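Local coordinates for protein extracellular ligand-binding receptor (Sphaerobacter thermophilus, PDB 4ZPJ) that probably binds a small-molecule solute, possibly an aromatic compound, outside the cell and delivers it to an ABC transporter, and carries zinc ions in the crystal, at residues M195-A200 and E207-F212; Q234-Y239 and L267-E272; A255-G258 and D262-R265. One frame throughout, in Å; residues are numbered along the deposited sequence.

Contact 1: M195-A200 and E207-F212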
loop_
_atom_site.group_PDB
_atom_site.type_symbol
_atom_site.label_atom_id
_atom_site.label_comp_id
_atom_site.label_asym_id
_atom_site.label_seq_id
_atom_site.Cartn_x
_atom_site.Cartn_y
_atom_site.Cartn_z
HETATM N N MSE A 195 6.760 -10.808 21.352
HETATM C CA MSE A 195 6.677 -9.408 20.895
HETATM C C MSE A 195 5.472 -8.696 21.424
HETATM O O MSE A 195 4.499 -9.345 21.790
HETATM C CB MSE A 195 6.710 -9.316 19.371
HETATM C CG MSE A 195 8.098 -9.679 18.843
HETATM SE SE MSE A 195 8.367 -9.332 16.946
HETATM C CE MSE A 195 7.801 -7.424 16.885
ATOM N N VAL A 196 5.591 -7.363 21.503
ATOM C CA VAL A 196 4.511 -6.422 21.775
ATOM C C VAL A 196 4.098 -5.748 20.486
ATOM O O VAL A 196 4.952 -5.398 19.636
ATOM C CB VAL A 196 4.946 -5.309 22.740
ATOM C CG1 VAL A 196 3.850 -4.274 22.958
ATOM C CG2 VAL A 196 5.298 -5.908 24.082
ATOM N N LEU A 197 2.795 -5.535 20.346
ATOM C CA LEU A 197 2.244 -4.876 19.173
ATOM C C LEU A 197 1.629 -3.541 19.545
ATOM O O LEU A 197 0.985 -3.416 20.577
ATOM C CB LEU A 197 1.150 -5.738 18.553
ATOM C CG LEU A 197 1.447 -7.167 18.143
ATOM C CD1 LEU A 197 0.248 -7.749 17.397
ATOM C CD2 LEU A 197 2.678 -7.157 17.259
ATOM N N HIS A 198 1.779 -2.570 18.666
ATOM C CA HIS A 198 1.208 -1.296 18.875
ATOM C C HIS A 198 0.684 -0.708 17.601
ATOM O O HIS A 198 1.342 -0.816 16.572
ATOM C CB HIS A 198 2.272 -0.371 19.467
ATOM C CG HIS A 198 1.915 1.065 19.392
ATOM N ND1 HIS A 198 0.926 1.613 20.173
ATOM C CD2 HIS A 198 2.390 2.068 18.617
ATOM C CE1 HIS A 198 0.840 2.901 19.921
ATOM N NE2 HIS A 198 1.703 3.199 18.970
ATOM N N ALA A 199 -0.498 -0.099 17.650
ATOM C CA ALA A 199 -1.041 0.605 16.492
ATOM C C ALA A 199 -1.919 1.751 16.825
ATOM O O ALA A 199 -2.510 1.802 17.902
ATOM C CB ALA A 199 -1.848 -0.342 15.629
ATOM N N ALA A 200 -2.071 2.643 15.851
ATOM C CA ALA A 200 -3.115 3.644 15.908
ATOM C C ALA A 200 -4.436 2.897 15.939
ATOM O O ALA A 200 -4.568 1.835 15.312
ATOM C CB ALA A 200 -3.061 4.540 14.685
ATOM N N GLU A 207 -6.131 -4.514 11.708
ATOM C CA GLU A 207 -5.860 -5.518 10.668
ATOM C C GLU A 207 -4.382 -5.746 10.507
ATOM O O GLU A 207 -3.978 -6.886 10.255
ATOM C CB GLU A 207 -6.495 -5.128 9.339
ATOM C CG GLU A 207 -8.041 -5.086 9.399
ATOM C CD GLU A 207 -8.723 -4.781 8.070
ATOM O OE1 GLU A 207 -8.026 -4.564 7.031
ATOM O OE2 GLU A 207 -9.979 -4.785 8.067
ATOM N N GLU A 208 -3.572 -4.682 10.628
ATOM C CA GLU A 208 -2.093 -4.810 10.618
ATOM C C GLU A 208 -1.543 -5.583 11.828
ATOM O O GLU A 208 -0.601 -6.395 11.696
ATOM C CB GLU A 208 -1.467 -3.456 10.617
ATOM C CG GLU A 208 -1.654 -2.670 9.325
ATOM C CD GLU A 208 -0.471 -2.795 8.340
ATOM O OE1 GLU A 208 0.599 -3.346 8.740
ATOM O OE2 GLU A 208 -0.609 -2.279 7.190
HETATM N N MSE A 209 -2.128 -5.349 13.007
HETATM C CA MSE A 209 -1.729 -6.105 14.207
HETATM C C MSE A 209 -2.035 -7.577 14.002
HETATM O O MSE A 209 -1.199 -8.458 14.283
HETATM C CB MSE A 209 -2.368 -5.572 15.501
HETATM C CG MSE A 209 -1.626 -4.307 15.889
HETATM SE SE MSE A 209 -2.091 -3.655 17.698
HETATM C CE MSE A 209 -4.034 -3.702 17.577
ATOM N N ALA A 210 -3.222 -7.856 13.482
ATOM C CA ALA A 210 -3.673 -9.229 13.288
ATOM C C ALA A 210 -2.849 -9.963 12.269
ATOM O O ALA A 210 -2.622 -11.154 12.412
ATOM C CB ALA A 210 -5.142 -9.244 12.884
ATOM N N ALA A 211 -2.361 -9.260 11.252
ATOM C CA ALA A 211 -1.617 -9.902 10.198
ATOM C C ALA A 211 -0.226 -10.204 10.727
ATOM O O ALA A 211 0.325 -11.264 10.464
ATOM C CB ALA A 211 -1.587 -9.024 8.955
ATOM N N PHE A 212 0.316 -9.283 11.523
ATOM C CA PHE A 212 1.616 -9.484 12.114
ATOM C C PHE A 212 1.610 -10.643 13.103
ATOM O O PHE A 212 2.488 -11.477 13.071
ATOM C CB PHE A 212 2.126 -8.231 12.802
ATOM C CG PHE A 212 3.604 -8.266 13.067
ATOM C CD1 PHE A 212 4.116 -8.914 14.191
ATOM C CD2 PHE A 212 4.501 -7.697 12.156
ATOM C CE1 PHE A 212 5.471 -8.965 14.432
ATOM C CE2 PHE A 212 5.862 -7.716 12.412
ATOM C CZ PHE A 212 6.348 -8.360 13.546
#
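A selenomethionine from each segment takes part in the contact, and the selenium of Met195 meets the ring of Phe212 at its edge. That Met-aromatic contact places SE of Met195 5.1 Å from the centroid of the Phe212 ring, 81° off the ring normal. The Met195 chain bends at its third torsion (chi3 53°), which swings the terminal methyl back to the same CE1-CZ side of the ring, with CE 3.7 Å from Phe212 CE1. Leu197 divides its two methyls between neighbouring turns of the helix. Its CD2 reaches Phe212 CD1 at 3.8 Å, whereas CD1 lies beside Met209, 3.9 Å from Met209 CB and close to the carbonyl oxygen of that residue as well. No hydrogen bond crosses the interface, and all six touching residues are buried.

Strand 194-200, helix 203-218 and strand 222-229 form a beta-alpha-beta unit, and this contact is the packing of its helix on its first strand, with the two short axes running nearly antiparallel (158°) and 8.6 Å apart at closest. Alternate residues Met195, Leu197 and Ala199 supply the strand face turned to the helix. Met209 runs alongside Leu197, pointing back the other way, and extends through chi2 to bring its selenium 3.9 Å from Ala199 CB, against the backbone N and methyl of Ala199. Beyond the pair, Phe254 of strand 252-256 stacks on the Phe212 ring, and Met209 also touches Glu226 and Val228 of strand 222-229.

Contact 2: Q234-Y239 and L267-E272. With ZN (zinc ion), chain F.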
loop_
_atom_site.group_PDB
_atom_site.type_symbol
_atom_site.label_atom_id
_atom_site.label_comp_id
_atom_site.label_asym_id
_atom_site.label_seq_id
_atom_site.Cartn_x
_atom_site.Cartn_y
_atom_site.Cartn_z
ATOM N N GLN A 234 -0.778 13.148 20.466
ATOM C CA GLN A 234 0.272 14.125 20.494
ATOM C C GLN A 234 1.401 13.654 21.435
ATOM O O GLN A 234 2.575 13.650 21.067
ATOM C CB GLN A 234 -0.325 15.422 21.024
ATOM C CG GLN A 234 0.159 16.645 20.289
ATOM C CD GLN A 234 -0.419 16.743 18.896
ATOM O OE1 GLN A 234 -1.584 16.418 18.667
ATOM N NE2 GLN A 234 0.393 17.189 17.955
ATOM N N ASP A 235 1.018 13.250 22.646
ATOM C CA ASP A 235 1.953 12.754 23.675
ATOM C C ASP A 235 1.900 11.241 23.619
ATOM O O ASP A 235 0.932 10.641 24.069
ATOM C CB ASP A 235 1.550 13.255 25.123
ATOM C CG ASP A 235 2.599 12.863 26.240
ATOM O OD1 ASP A 235 3.653 12.238 25.846
ATOM O OD2 ASP A 235 2.403 13.175 27.520
ATOM N N PHE A 236 2.946 10.616 23.107
ATOM C CA PHE A 236 2.990 9.127 23.067
ATOM C C PHE A 236 3.567 8.548 24.386
ATOM O O PHE A 236 3.443 7.347 24.646
ATOM C CB PHE A 236 3.713 8.583 21.819
ATOM C CG PHE A 236 2.823 8.484 20.608
ATOM C CD1 PHE A 236 1.881 7.469 20.497
ATOM C CD2 PHE A 236 2.900 9.416 19.582
ATOM C CE1 PHE A 236 1.034 7.403 19.399
ATOM C CE2 PHE A 236 2.065 9.339 18.464
ATOM C CZ PHE A 236 1.134 8.336 18.373
ATOM N N GLY A 237 4.181 9.409 25.197
ATOM C CA GLY A 237 4.587 9.083 26.606
ATOM C C GLY A 237 3.830 7.937 27.274
ATOM O O GLY A 237 4.411 6.927 27.631
ATOM N N PRO A 238 2.509 8.076 27.423
ATOM C CA PRO A 238 1.807 7.048 28.196
ATOM C C PRO A 238 1.830 5.713 27.487
ATOM O O PRO A 238 2.050 4.696 28.130
ATOM C CB PRO A 238 0.373 7.614 28.330
ATOM C CG PRO A 238 0.541 9.106 28.130
ATOM C CD PRO A 238 1.605 9.173 27.043
ATOM N N TYR A 239 1.659 5.721 26.170
ATOM C CA TYR A 239 1.624 4.474 25.388
ATOM C C TYR A 239 2.998 3.838 25.347
ATOM O O TYR A 239 3.097 2.643 25.373
ATOM C CB TYR A 239 1.070 4.729 23.997
ATOM C CG TYR A 239 -0.257 5.413 24.123
ATOM C CD1 TYR A 239 -1.402 4.684 24.441
ATOM C CD2 TYR A 239 -0.359 6.794 24.046
ATOM C CE1 TYR A 239 -2.622 5.322 24.646
ATOM C CE2 TYR A 239 -1.580 7.447 24.255
ATOM C CZ TYR A 239 -2.709 6.707 24.547
ATOM O OH TYR A 239 -3.912 7.339 24.755
ATOM N N LEU A 267 7.732 7.729 16.248
ATOM C CA LEU A 267 9.133 7.313 16.087
ATOM C C LEU A 267 10.054 8.254 16.780
ATOM O O LEU A 267 10.955 7.833 17.484
ATOM C CB LEU A 267 9.518 7.203 14.618
ATOM C CG LEU A 267 8.984 5.897 14.064
ATOM C CD1 LEU A 267 9.046 5.865 12.566
ATOM C CD2 LEU A 267 9.752 4.743 14.669
ATOM N N VAL A 268 9.794 9.543 16.662
ATOM C CA VAL A 268 10.699 10.516 17.232
ATOM C C VAL A 268 10.652 10.361 18.758
ATOM O O VAL A 268 11.688 10.447 19.417
ATOM C CB VAL A 268 10.339 11.991 16.806
ATOM C CG1 VAL A 268 10.903 13.016 17.783
ATOM C CG2 VAL A 268 10.838 12.328 15.394
ATOM N N GLN A 269 9.474 10.130 19.325
ATOM C CA GLN A 269 9.370 10.075 20.793
ATOM C C GLN A 269 9.870 8.735 21.313
ATOM O O GLN A 269 10.406 8.626 22.413
ATOM C CB GLN A 269 7.952 10.378 21.282
ATOM C CG GLN A 269 7.475 11.793 20.891
ATOM C CD GLN A 269 6.029 12.071 21.308
ATOM O OE1 GLN A 269 5.463 11.392 22.159
ATOM N NE2 GLN A 269 5.430 13.057 20.694
ATOM N N TYR A 270 9.736 7.726 20.491
ATOM C CA TYR A 270 10.312 6.430 20.806
ATOM C C TYR A 270 11.812 6.565 21.024
ATOM O O TYR A 270 12.345 5.989 21.962
ATOM C CB TYR A 270 9.971 5.418 19.722
ATOM C CG TYR A 270 10.244 3.994 20.099
ATOM C CD1 TYR A 270 9.272 3.223 20.771
ATOM C CD2 TYR A 270 11.446 3.399 19.798
ATOM C CE1 TYR A 270 9.504 1.899 21.109
ATOM C CE2 TYR A 270 11.678 2.069 20.117
ATOM C CZ TYR A 270 10.708 1.327 20.764
ATOM O OH TYR A 270 10.968 0.033 21.115
ATOM N N GLN A 271 12.475 7.395 20.244
ATOM C CA GLN A 271 13.897 7.563 20.413
ATOM C C GLN A 271 14.221 8.515 21.528
ATOM O O GLN A 271 15.065 8.245 22.352
ATOM C CB GLN A 271 14.503 8.094 19.132
ATOM C CG GLN A 271 15.979 8.416 19.230
ATOM C CD GLN A 271 16.399 9.340 18.101
ATOM O OE1 GLN A 271 15.711 10.316 17.775
ATOM N NE2 GLN A 271 17.524 9.031 17.498
ATOM N N GLU A 272 13.542 9.646 21.549
ATOM C CA GLU A 272 13.786 10.666 22.571
ATOM C C GLU A 272 13.534 10.178 23.996
ATOM O O GLU A 272 14.236 10.563 24.916
ATOM C CB GLU A 272 12.940 11.924 22.281
ATOM C CG GLU A 272 13.451 12.681 21.066
ATOM C CD GLU A 272 12.727 13.990 20.811
ATOM O OE1 GLU A 272 11.563 14.161 21.251
ATOM O OE2 GLU A 272 13.337 14.859 20.141
HETATM ZN ZN ZN F . 3.789 12.942 28.677
#
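The backbone of residues 234-236 runs past helix 261-272 on the approach to helix 237-246, coming closest where the CA atoms of Phe236 and Gln269 lie 6.8 Å apart. Gln269 bridges this gap with its primary amide, using both ends of the group on the main chain opposite. Its NE2 donates to Gln234 O at 2.9 Å in an almost straight bond (172°), and that oxygen lies only 5° out of the amide plane. Its OE1 accepts from Phe236 N at 2.8 Å, the donor lying in the carbonyl plane on a lone pair. Beyond CG the Gln269 chain is extended (chi2 177°), and this carries the amide away from its own helix to lie between the two backbone groups. OE1 also sits at the edge of the Phe236 ring, near its plane and 3.3 Å from Phe236 CB, while the ring itself leans on Arg265 and meets the imidazole of His257.

The CB of Asp235 points away from Gln269, but its carboxylate comes back nearer. With CG anti to the backbone N, this group faces the turn that leads into the helix, where OD1 accepts a weak capping bond from Gly237 N and OD2 binds a zinc ion. One carboxylate therefore serves both that turn and a metal at the exposed surface.

Because one amide satisfies a carbonyl and an N-H two residues apart, it pairs with the main chain much as a peptide group would: this fixes the rotation of the Gln269 amide and holds the approach to helix 237-246 against helix 261-272 by directional bonds.

Contact 3: A255-G258 and D262-R265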
loop_
_atom_site.group_PDB
_atom_site.type_symbol
_atom_site.label_atom_id
_atom_site.label_comp_id
_atom_site.label_asym_id
_atom_site.label_seq_id
_atom_site.Cartn_x
_atom_site.Cartn_y
_atom_site.Cartn_z
ATOM N N ALA A 255 5.152 -1.677 15.452
ATOM C CA ALA A 255 4.236 -0.524 15.480
ATOM C C ALA A 255 3.793 -0.027 14.088
ATOM O O ALA A 255 4.610 0.097 13.123
ATOM C CB ALA A 255 4.877 0.612 16.212
ATOM N N PHE A 256 2.496 0.261 13.995
ATOM C CA PHE A 256 1.870 0.828 12.791
ATOM C C PHE A 256 0.993 2.032 13.083
ATOM O O PHE A 256 0.150 1.990 13.979
ATOM C CB PHE A 256 1.005 -0.228 12.118
ATOM C CG PHE A 256 0.087 0.318 11.085
ATOM C CD1 PHE A 256 -1.186 0.785 11.437
ATOM C CD2 PHE A 256 0.472 0.343 9.757
ATOM C CE1 PHE A 256 -2.047 1.295 10.476
ATOM C CE2 PHE A 256 -0.388 0.857 8.776
ATOM C CZ PHE A 256 -1.652 1.323 9.141
ATOM N N HIS A 257 1.182 3.099 12.309
ATOM C CA HIS A 257 0.326 4.287 12.357
ATOM C C HIS A 257 -0.085 4.740 11.000
ATOM O O HIS A 257 -0.844 5.680 10.888
ATOM C CB HIS A 257 1.055 5.450 12.996
ATOM C CG HIS A 257 1.503 5.173 14.371
ATOM N ND1 HIS A 257 2.668 4.480 14.649
ATOM C CD2 HIS A 257 0.902 5.410 15.555
ATOM C CE1 HIS A 257 2.791 4.360 15.956
ATOM N NE2 HIS A 257 1.712 4.881 16.525
ATOM N N GLY A 258 0.396 4.098 9.950
ATOM C CA GLY A 258 0.195 4.636 8.597
ATOM C C GLY A 258 1.212 5.734 8.366
ATOM O O GLY A 258 1.971 6.090 9.240
ATOM N N ASP A 262 1.072 11.064 13.083
ATOM C CA ASP A 262 1.156 10.086 14.177
ATOM C C ASP A 262 2.500 9.279 14.112
ATOM O O ASP A 262 3.208 9.044 15.132
ATOM C CB ASP A 262 -0.039 9.112 14.138
ATOM C CG ASP A 262 -1.345 9.724 14.673
ATOM O OD1 ASP A 262 -1.383 10.938 14.993
ATOM O OD2 ASP A 262 -2.355 8.980 14.815
ATOM N N ALA A 263 2.852 8.854 12.916
ATOM C CA ALA A 263 4.025 8.000 12.756
ATOM C C ALA A 263 5.304 8.735 13.057
ATOM O O ALA A 263 6.192 8.176 13.706
ATOM C CB ALA A 263 4.042 7.379 11.394
ATOM N N ILE A 264 5.353 9.996 12.646
ATOM C CA ILE A 264 6.485 10.873 12.893
ATOM C C ILE A 264 6.629 11.124 14.398
ATOM O O ILE A 264 7.751 10.926 14.957
ATOM C CB ILE A 264 6.354 12.218 12.159
ATOM C CG1 ILE A 264 6.331 12.020 10.645
ATOM C CG2 ILE A 264 7.493 13.178 12.563
ATOM C CD1 ILE A 264 5.907 13.263 9.856
ATOM N N ARG A 265 5.518 11.519 15.045
ATOM C CA ARG A 265 5.550 11.783 16.513
ATOM C C ARG A 265 5.894 10.488 17.316
ATOM O O ARG A 265 6.675 10.518 18.267
ATOM C CB ARG A 265 4.222 12.427 16.996
ATOM C CG ARG A 265 4.044 13.893 16.584
ATOM C CD ARG A 265 2.839 14.530 17.324
ATOM N NE ARG A 265 1.638 13.733 17.010
ATOM C CZ ARG A 265 0.869 13.865 15.913
ATOM N NH1 ARG A 265 1.096 14.849 15.031
ATOM N NH2 ARG A 265 -0.161 13.031 15.715
#
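His257 presents its CB and one face of its imidazole to the first turn of helix 261-272. The CB atom lies 3.9 Å from both the backbone N and the CB of Ala263, and 4.0 Å from Asp262 CB. The carbonyl oxygen of Asp262 stands 4.3 Å above the ring plane, offset toward the rim, and the imidazole is perpendicular to the Asp262 carboxylate. Beside this, the methyl of Ala263 packs against Gly258 O at 3.3 Å. Everything across the interface is van der Waals contact; the polar ends of His257 and Asp262 turn to other partners.

The histidine ring is held through both nitrogens, ND1 hydrogen-bonding with Asp287 and NE2 with His198 of the adjoining strand. With CG beside the backbone N (chi1 -59°), the imidazole lies against the helix. Asp262 is fixed within its helix by a salt bridge one turn on, with OD1 a modelled, rather short 2.5 Å from Arg265 NH2, and its OD2 hydrogen-bonds with Gly232 N. Together these bonds would be expected to favour the ionised carboxylate.

Ser260 OG ties the turn together, hydrogen-bonding with Ala263 N and His257 O. At Gly258 a positive phi (80°) redirects the chain after the strand, with the amide N 3.4 Å above the centre of the Phe256 ring. This is the tight connection from strand 252-256 into helix 261-272, at the C-terminal end of a parallel strand in the beta-alpha-beta unit completed by strand 281-283, as in other periplasmic binding protein domains.

All three contacts belong to the lobe built on the parallel sheet 222-229, 194-200, 252-256, 281-283. Contacts 1 and 3, with centres about 12 Å apart, use neighbouring strands, joined by Phe256 N to His198 O and Ala200 N to Phe256 O, each 3.0 Å. Contacts 2 and 3 share helix 261-272 and lie about 10 Å apart between centres; Phe236 CE2 comes 3.5 Å from Asp262 O. His198, His257 and Phe236 form a chain of rings through all three, with His257 NE2 3.0 Å from His198 NE2 and 3.9 Å from Phe236 CE1. The zinc on Asp235 belongs to contact 2, whereas the Met209 side chain of contact 1 is about 7 Å from another zinc.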